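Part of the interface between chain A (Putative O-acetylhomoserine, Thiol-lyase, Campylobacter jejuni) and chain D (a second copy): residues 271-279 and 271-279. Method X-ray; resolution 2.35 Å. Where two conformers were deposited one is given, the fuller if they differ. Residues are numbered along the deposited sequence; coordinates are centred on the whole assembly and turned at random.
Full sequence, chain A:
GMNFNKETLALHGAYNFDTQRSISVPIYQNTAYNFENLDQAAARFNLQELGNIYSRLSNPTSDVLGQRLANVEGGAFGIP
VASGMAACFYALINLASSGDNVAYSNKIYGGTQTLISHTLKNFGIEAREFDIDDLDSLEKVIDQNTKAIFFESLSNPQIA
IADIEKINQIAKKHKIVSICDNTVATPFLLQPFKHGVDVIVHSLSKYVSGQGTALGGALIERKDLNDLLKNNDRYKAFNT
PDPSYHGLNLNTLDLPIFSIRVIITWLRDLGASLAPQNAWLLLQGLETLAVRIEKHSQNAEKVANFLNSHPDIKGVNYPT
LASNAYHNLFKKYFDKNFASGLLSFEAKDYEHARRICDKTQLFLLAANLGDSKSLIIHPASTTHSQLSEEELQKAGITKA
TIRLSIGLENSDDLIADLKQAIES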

# COMPACT_ATOMS: atom_id res chain seq x y z
N GLY A 271 -5.35 21.90 0.93
CA GLY A 271 -5.07 20.48 1.14
C GLY A 271 -5.36 19.35 0.17
O GLY A 271 -5.74 18.27 0.62
N ALA A 272 -5.12 19.56 -1.11
CA ALA A 272 -5.33 18.53 -2.12
C ALA A 272 -3.99 17.77 -2.26
O ALA A 272 -3.35 17.73 -3.31
CB ALA A 272 -5.73 19.14 -3.44
N SER A 273 -3.59 17.18 -1.15
CA SER A 273 -2.34 16.45 -1.04
C SER A 273 -2.34 15.04 -1.66
O SER A 273 -3.32 14.29 -1.60
CB SER A 273 -1.90 16.58 0.43
OG SER A 273 -0.65 15.98 0.76
N LEU A 274 -1.22 14.71 -2.29
CA LEU A 274 -1.05 13.42 -2.93
C LEU A 274 -0.55 12.41 -1.90
O LEU A 274 0.52 12.59 -1.30
CB LEU A 274 -0.05 13.50 -4.09
CG LEU A 274 0.13 12.17 -4.82
CD1 LEU A 274 -1.16 11.70 -5.47
CD2 LEU A 274 1.20 12.27 -5.88
N ALA A 275 -1.31 11.35 -1.70
CA ALA A 275 -0.93 10.32 -0.75
C ALA A 275 0.37 9.63 -1.19
O ALA A 275 0.61 9.43 -2.37
CB ALA A 275 -2.05 9.32 -0.59
N PRO A 276 1.20 9.22 -0.22
CA PRO A 276 2.48 8.52 -0.45
C PRO A 276 2.43 7.24 -1.30
O PRO A 276 3.32 6.99 -2.12
CB PRO A 276 2.94 8.15 0.95
CG PRO A 276 2.19 9.04 1.86
CD PRO A 276 0.90 9.37 1.21
N GLN A 277 1.42 6.43 -1.08
CA GLN A 277 1.31 5.21 -1.84
C GLN A 277 1.07 5.59 -3.32
O GLN A 277 1.65 4.96 -4.21
CB GLN A 277 0.15 4.38 -1.31
CG GLN A 277 0.03 3.01 -1.92
CD GLN A 277 1.17 2.09 -1.52
OE1 GLN A 277 1.75 2.23 -0.44
NE2 GLN A 277 1.43 1.09 -2.35
N ASN A 278 0.19 6.55 -3.57
CA ASN A 278 -0.09 6.97 -4.96
C ASN A 278 1.15 7.57 -5.61
O ASN A 278 1.49 7.25 -6.75
CB ASN A 278 -1.29 7.94 -5.10
CG ASN A 278 -2.63 7.26 -4.92
OD1 ASN A 278 -2.77 6.29 -4.20
ND2 ASN A 278 -3.63 7.77 -5.59
N ALA A 279 1.87 8.40 -4.83
CA ALA A 279 3.08 9.02 -5.32
C ALA A 279 4.09 7.96 -5.72
O ALA A 279 4.70 8.04 -6.78
CB ALA A 279 3.66 9.95 -4.27
N GLY D 271 -11.03 18.30 -7.07
CA GLY D 271 -10.26 17.08 -6.89
C GLY D 271 -9.38 16.74 -5.72
O GLY D 271 -8.30 16.18 -5.92
N ALA D 272 -9.83 17.07 -4.52
CA ALA D 272 -9.08 16.78 -3.30
C ALA D 272 -9.55 15.40 -2.83
O ALA D 272 -10.07 15.21 -1.74
CB ALA D 272 -9.33 17.82 -2.25
N SER D 273 -9.30 14.44 -3.68
CA SER D 273 -9.69 13.07 -3.48
C SER D 273 -8.78 12.27 -2.55
O SER D 273 -7.55 12.41 -2.51
CB SER D 273 -9.95 12.48 -4.88
OG SER D 273 -10.40 11.14 -4.93
N LEU D 274 -9.43 11.46 -1.75
CA LEU D 274 -8.71 10.63 -0.81
C LEU D 274 -8.27 9.34 -1.50
O LEU D 274 -9.10 8.55 -1.96
CB LEU D 274 -9.60 10.28 0.40
CG LEU D 274 -8.91 9.43 1.49
CD1 LEU D 274 -7.72 10.17 2.11
CD2 LEU D 274 -9.88 9.05 2.60
N ALA D 275 -6.97 9.09 -1.49
CA ALA D 275 -6.43 7.87 -2.07
C ALA D 275 -6.92 6.61 -1.32
O ALA D 275 -7.11 6.62 -0.11
CB ALA D 275 -4.92 7.92 -2.07
N PRO D 276 -7.12 5.51 -2.05
CA PRO D 276 -7.61 4.23 -1.52
C PRO D 276 -6.80 3.63 -0.39
O PRO D 276 -7.35 3.04 0.56
CB PRO D 276 -7.56 3.30 -2.73
CG PRO D 276 -7.53 4.18 -3.92
CD PRO D 276 -6.89 5.46 -3.51
N GLN D 277 -5.49 3.74 -0.49
CA GLN D 277 -4.66 3.17 0.54
C GLN D 277 -4.91 3.94 1.85
O GLN D 277 -4.98 3.34 2.92
CB GLN D 277 -3.20 3.26 0.13
CG GLN D 277 -2.23 2.56 1.05
CD GLN D 277 -2.38 1.04 1.02
OE1 GLN D 277 -2.78 0.46 0.01
NE2 GLN D 277 -1.97 0.40 2.10
N ASN D 278 -4.97 5.28 1.75
CA ASN D 278 -5.20 6.11 2.95
C ASN D 278 -6.56 5.83 3.52
O ASN D 278 -6.71 5.65 4.75
CB ASN D 278 -5.01 7.61 2.72
CG ASN D 278 -3.56 8.01 2.59
OD1 ASN D 278 -2.72 7.28 2.12
ND2 ASN D 278 -3.27 9.24 3.02
N ALA D 279 -7.55 5.68 2.63
CA ALA D 279 -8.93 5.40 3.07
C ALA D 279 -8.97 4.08 3.83
O ALA D 279 -9.56 3.99 4.91
CB ALA D 279 -9.87 5.37 1.90
O HOH W 1 -0.49 6.49 0.86

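The most unusual feature of this contact is that two copies of one segment meet residue against like residue, with no direct hydrogen bond between them. Ala A272 faces Ala D272, Ala A275 faces Ala D275 and Gln A277 faces Gln D277, their CA atoms 4.3, 6.2 and 6.7 Å apart respectively. Such self-pairing is the signature of a near-twofold relation, and it illustrates a general principle: where a residue meets its own copy, small apolar groups can pack at close range, whereas here the polar groups take no hydrogen bond directly from the partner stretch.

The alanines show the principle at work. At the centre, both CA-to-CB bonds point toward the opposing stretch, and Ala A275 CB lies 3.5 Å from Ala D275 CB, a tight methyl-to-methyl approach. Each side chain ends at its CB, which lets the backbones come close. At the other pair the CA-to-CB bonds run sideways, yet Ala A272 CB still reaches within 4.0 Å of Ala D272 CB, because the backbones themselves are nearer there. Together the two stretches bury 360 Å², counted over both sides.

The backbone is alike in the two chains around these contacts. Gly A271 and Gly D271 each leave a preceding helix with positive phi, a conformation that favours glycine, and a weak hydrogen bond from Ser A273 N to Gly A271 O (3.0 Å) spans the turn, repeated in chain D. The following serines and leucines direct their CA-to-CB bonds away from the partner; the serine hydroxyls are satisfied elsewhere in the structure. Ala A275 and Ala D275 then occupy N-cap positions. Proline suits the next place, the first residue of each helix, since its missing amide hydrogen costs no helical hydrogen bond there. The first helical turn is closed by Ala A279 N to Ala A275 O at 2.9 Å, with the same bond in chain D.

The asparagines illustrate that absence of direct polar bonding. Rather than meeting each other, they reach across to the partner's N-cap alanine: Asn A278 OD1 approaches Ala D275 CB at 3.4 Å, and Asn D278 OD1 approaches Ala A275 CB at 3.5 Å. Both adopt the m rotamer for chi1. These are packing contacts, and the polar ends of both side chains have hydrogen-bond partners elsewhere in the structure. A water supplies a polar link across the interface, accepting from Gln A277 N at 2.7 Å and donating to Asn D278 OD1 at 2.7 Å. It thus joins an amide in the first turn of one helix to the asparagine side chain of the other.

The glutamines pack through their aliphatic portions, Gln A277 CG lying 3.8 Å from Gln D277 CG. In both, chi1 is t and chi2 is p, so the long side chain bends after its CG. Glutamine offers methylene surface for self-contact, but burial has a price: Gln D277 OE1 is buried by the contact without a partner anywhere in the model.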